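Uncharacterized protein YhfS (PDB 4J8L) is of uncharacterized function but carries pyridoxal 5'-phosphate covalently on a lysine, and may act as a cysteine synthase-like enzyme. Local coordinates at residues G38-T52 and R217-A230. Residues are numbered along the deposited sequence; the frame is centred on the assembly and turned at random.
Sequences GDLGLTPGLNQPRVT and RATLYSGGSQIQGA. With ACY (acetic acid), chain D.
Bends at chi2 (-71°) and chi3 of Arg-217 lay its guanidinium flat against the amide of Gln-48, whose CG sits between backbone N and carbonyl carbon (chi1 60°) with the chain extended beyond it. The two planes are 9° apart and stacked, with Gln-48 NE2 over the centre of the guanidinium; that amide nitrogen gives a hydrogen bond to Glu-56 OE1, not to the arginine. At its edge, Arg-217 NH2 reaches Leu-46 O at 3.0 Å and Asn-47 O at 3.2 Å, both weak bonds. Arg-217 NH1 meets a lone pair of Gln-226 OE1 in the guanidinium plane, nearly straight at 2.9 Å. Gln-226 NE2 turns the other way, onto Leu-220 O and Ser-222 O, and Leu-42 CD2 rests on Gln-226 CG. An alanine in place of Gln-226 would probably leave Arg-217 NH1 without this acceptor and free the carbonyls of Leu-220 and Ser-222 from the amide that ties them together. The contact belongs to the domain with the mixed seven-stranded sheet, consistent with a fold-type I PLP enzyme, and joins the loop leading into helix 50-62 to the connection between helices 210-219 and 229-261. At the start of the latter helix, Gly-229 N bonds Asp-39 O at 2.9 Å; Gly-38 CA lies 3.7 Å from Gly-229 C, so close that a beta carbon on either glycine would clash. Gln-228, the N-cap residue, accepts Gly-41 N on an in-plane lone pair of OE1, and Pro-49 CG packs against the same oxygen. Deeper in, Thr-52 OG1 donates to Ile-227 O at 2.7 Å, tilted from the carbonyl plane.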
# COMPACT_ATOMS: atom_id res chain seq x y z
N GLY A 38 15.50 20.38 -8.02
CA GLY A 38 14.11 20.61 -7.63
C GLY A 38 13.82 22.01 -7.09
O GLY A 38 14.41 22.43 -6.08
N ASP A 39 12.91 22.72 -7.76
CA ASP A 39 12.60 24.10 -7.38
C ASP A 39 11.62 24.17 -6.21
O ASP A 39 11.15 23.15 -5.72
CB ASP A 39 12.09 24.93 -8.57
CG ASP A 39 10.76 24.44 -9.12
OD1 ASP A 39 10.59 23.21 -9.27
OD2 ASP A 39 9.89 25.28 -9.44
N LEU A 40 11.35 25.39 -5.75
CA LEU A 40 10.63 25.62 -4.51
C LEU A 40 9.43 26.54 -4.70
O LEU A 40 9.47 27.45 -5.51
CB LEU A 40 11.56 26.28 -3.50
CG LEU A 40 12.76 25.46 -3.02
CD1 LEU A 40 13.79 26.37 -2.37
CD2 LEU A 40 12.29 24.40 -2.02
N GLY A 41 8.38 26.30 -3.94
CA GLY A 41 7.38 27.34 -3.74
C GLY A 41 6.25 27.48 -4.74
O GLY A 41 6.00 26.61 -5.58
N LEU A 42 5.56 28.60 -4.63
CA LEU A 42 4.28 28.81 -5.31
C LEU A 42 4.52 29.51 -6.65
O LEU A 42 4.29 30.70 -6.78
CB LEU A 42 3.37 29.67 -4.43
CG LEU A 42 3.09 29.11 -3.03
CD1 LEU A 42 2.07 29.95 -2.29
CD2 LEU A 42 2.62 27.67 -3.13
N THR A 43 5.01 28.75 -7.63
CA THR A 43 5.39 29.35 -8.91
C THR A 43 4.14 29.78 -9.68
O THR A 43 3.10 29.12 -9.63
CB THR A 43 6.28 28.40 -9.74
OG1 THR A 43 5.50 27.32 -10.29
CG2 THR A 43 7.40 27.82 -8.89
N PRO A 44 4.24 30.91 -10.38
CA PRO A 44 3.06 31.50 -11.03
C PRO A 44 2.37 30.58 -12.03
O PRO A 44 3.02 29.94 -12.86
CB PRO A 44 3.61 32.75 -11.72
CG PRO A 44 5.08 32.59 -11.73
CD PRO A 44 5.44 31.73 -10.57
N GLY A 45 1.04 30.50 -11.92
CA GLY A 45 0.24 29.69 -12.81
C GLY A 45 0.09 28.26 -12.34
O GLY A 45 -0.85 27.56 -12.76
N LEU A 46 0.99 27.81 -11.47
CA LEU A 46 0.97 26.44 -10.95
C LEU A 46 0.61 26.33 -9.47
O LEU A 46 0.03 25.32 -9.05
CB LEU A 46 2.31 25.75 -11.17
CG LEU A 46 2.82 25.57 -12.60
CD1 LEU A 46 4.15 24.82 -12.59
CD2 LEU A 46 1.79 24.85 -13.43
N ASN A 47 0.97 27.35 -8.69
CA ASN A 47 0.86 27.33 -7.24
C ASN A 47 1.55 26.10 -6.64
O ASN A 47 1.05 25.51 -5.68
CB ASN A 47 -0.60 27.36 -6.78
CG ASN A 47 -0.76 27.92 -5.37
OD1 ASN A 47 -0.13 28.92 -5.01
ND2 ASN A 47 -1.62 27.30 -4.58
N GLN A 48 2.68 25.73 -7.23
CA GLN A 48 3.50 24.62 -6.76
C GLN A 48 4.80 24.68 -7.55
O GLN A 48 4.89 25.43 -8.52
CB GLN A 48 2.81 23.27 -7.01
CG GLN A 48 2.55 23.02 -8.49
CD GLN A 48 1.98 21.64 -8.82
OE1 GLN A 48 1.42 21.44 -9.90
NE2 GLN A 48 2.12 20.69 -7.89
N PRO A 49 5.81 23.92 -7.15
CA PRO A 49 7.05 23.90 -7.94
C PRO A 49 6.86 23.34 -9.33
O PRO A 49 6.04 22.45 -9.55
CB PRO A 49 7.96 22.98 -7.11
CG PRO A 49 7.51 23.21 -5.71
CD PRO A 49 6.00 23.31 -5.82
N ARG A 50 7.61 23.90 -10.28
CA ARG A 50 7.56 23.41 -11.65
C ARG A 50 7.97 21.94 -11.70
O ARG A 50 7.38 21.15 -12.43
CB ARG A 50 8.48 24.24 -12.55
CG ARG A 50 8.08 25.71 -12.69
CD ARG A 50 9.11 26.49 -13.51
NE ARG A 50 10.44 26.39 -12.90
CZ ARG A 50 10.91 27.21 -11.96
NH1 ARG A 50 10.16 28.21 -11.51
NH2 ARG A 50 12.13 27.03 -11.47
N VAL A 51 8.99 21.57 -10.91
CA VAL A 51 9.44 20.18 -10.91
C VAL A 51 8.38 19.25 -10.31
O VAL A 51 8.20 18.12 -10.77
CB VAL A 51 10.79 20.03 -10.19
CG1 VAL A 51 11.11 18.56 -9.95
CG2 VAL A 51 11.88 20.71 -11.00
N THR A 52 7.65 19.73 -9.32
CA THR A 52 6.59 18.93 -8.72
C THR A 52 5.49 18.64 -9.74
O THR A 52 5.01 17.51 -9.84
CB THR A 52 6.04 19.59 -7.45
OG1 THR A 52 7.13 19.73 -6.51
CG2 THR A 52 4.93 18.73 -6.81
N ARG A 217 -6.32 19.75 -6.32
CA ARG A 217 -5.36 20.84 -6.46
C ARG A 217 -5.95 22.20 -6.06
O ARG A 217 -5.25 23.04 -5.49
CB ARG A 217 -4.78 20.89 -7.88
CG ARG A 217 -3.77 19.77 -8.17
CD ARG A 217 -2.44 19.98 -7.41
NE ARG A 217 -1.95 21.34 -7.59
CZ ARG A 217 -1.14 21.97 -6.75
NH1 ARG A 217 -0.68 21.36 -5.67
NH2 ARG A 217 -0.78 23.23 -7.00
N ALA A 218 -7.24 22.38 -6.32
CA ALA A 218 -7.91 23.64 -6.00
C ALA A 218 -7.95 23.93 -4.49
O ALA A 218 -8.08 25.09 -4.10
CB ALA A 218 -9.33 23.68 -6.60
N THR A 219 -7.82 22.89 -3.66
CA THR A 219 -7.86 23.06 -2.21
C THR A 219 -6.48 23.32 -1.63
O THR A 219 -6.36 23.68 -0.46
CB THR A 219 -8.43 21.81 -1.49
OG1 THR A 219 -7.51 20.72 -1.61
CG2 THR A 219 -9.77 21.43 -2.08
N LEU A 220 -5.45 23.13 -2.45
CA LEU A 220 -4.07 23.23 -1.96
C LEU A 220 -3.55 24.67 -2.11
O LEU A 220 -2.64 24.95 -2.88
CB LEU A 220 -3.18 22.24 -2.71
CG LEU A 220 -3.65 20.78 -2.61
CD1 LEU A 220 -2.63 19.84 -3.23
CD2 LEU A 220 -3.92 20.39 -1.15
N TYR A 221 -4.17 25.58 -1.36
CA TYR A 221 -3.88 27.01 -1.49
C TYR A 221 -2.53 27.44 -0.93
O TYR A 221 -1.88 28.32 -1.48
CB TYR A 221 -4.95 27.83 -0.77
CG TYR A 221 -6.34 27.75 -1.37
CD1 TYR A 221 -6.69 28.50 -2.49
CD2 TYR A 221 -7.33 26.94 -0.79
CE1 TYR A 221 -7.97 28.44 -3.03
CE2 TYR A 221 -8.60 26.87 -1.33
CZ TYR A 221 -8.92 27.62 -2.45
OH TYR A 221 -10.19 27.57 -2.99
N SER A 222 -2.13 26.83 0.18
CA SER A 222 -1.06 27.37 1.03
C SER A 222 0.33 26.92 0.61
O SER A 222 0.49 25.95 -0.12
CB SER A 222 -1.31 26.95 2.48
OG SER A 222 -1.11 25.55 2.63
N GLY A 223 1.34 27.63 1.09
CA GLY A 223 2.72 27.20 0.91
C GLY A 223 2.98 25.83 1.51
O GLY A 223 3.63 24.99 0.89
N GLY A 224 2.47 25.58 2.71
CA GLY A 224 2.71 24.31 3.37
C GLY A 224 2.04 23.13 2.70
O GLY A 224 2.46 21.98 2.89
N SER A 225 0.99 23.40 1.93
CA SER A 225 0.22 22.36 1.25
C SER A 225 1.04 21.67 0.18
O SER A 225 0.78 20.51 -0.17
CB SER A 225 -1.04 22.96 0.60
OG SER A 225 -2.01 23.36 1.56
N GLN A 226 2.03 22.38 -0.36
CA GLN A 226 2.79 21.91 -1.52
C GLN A 226 3.87 20.90 -1.17
O GLN A 226 4.43 20.91 -0.08
CB GLN A 226 3.45 23.08 -2.26
CG GLN A 226 2.52 24.25 -2.56
CD GLN A 226 1.19 23.83 -3.16
OE1 GLN A 226 1.13 22.93 -4.01
NE2 GLN A 226 0.12 24.49 -2.73
N ILE A 227 4.17 20.05 -2.14
CA ILE A 227 5.32 19.17 -2.05
C ILE A 227 6.46 19.84 -2.82
O ILE A 227 6.30 20.22 -3.99
CB ILE A 227 4.96 17.78 -2.63
CG1 ILE A 227 3.81 17.16 -1.82
CG2 ILE A 227 6.18 16.85 -2.63
CD1 ILE A 227 4.02 17.19 -0.29
N GLN A 228 7.61 20.02 -2.17
CA GLN A 228 8.69 20.77 -2.83
C GLN A 228 9.38 19.93 -3.91
O GLN A 228 9.28 18.70 -3.89
CB GLN A 228 9.71 21.27 -1.80
CG GLN A 228 9.09 22.19 -0.74
CD GLN A 228 8.41 23.43 -1.34
OE1 GLN A 228 8.79 23.90 -2.40
NE2 GLN A 228 7.41 23.95 -0.64
N GLY A 229 10.05 20.60 -4.84
CA GLY A 229 10.68 19.94 -5.97
C GLY A 229 11.59 18.79 -5.56
O GLY A 229 11.54 17.71 -6.14
N ALA A 230 12.41 19.02 -4.54
CA ALA A 230 13.36 18.00 -4.10
C ALA A 230 12.63 16.76 -3.55
O ALA A 230 13.05 15.62 -3.79
CB ALA A 230 14.31 18.56 -3.05
C ACY D . 11.44 23.76 -14.65
O ACY D . 11.98 24.64 -13.94
OXT ACY D . 11.40 22.54 -14.34
CH3 ACY D . 10.81 24.18 -15.94
O HOH W 1 12.97 21.58 -3.53
O HOH W 2 -3.59 25.26 -6.07
O HOH W 3 2.64 20.60 -4.67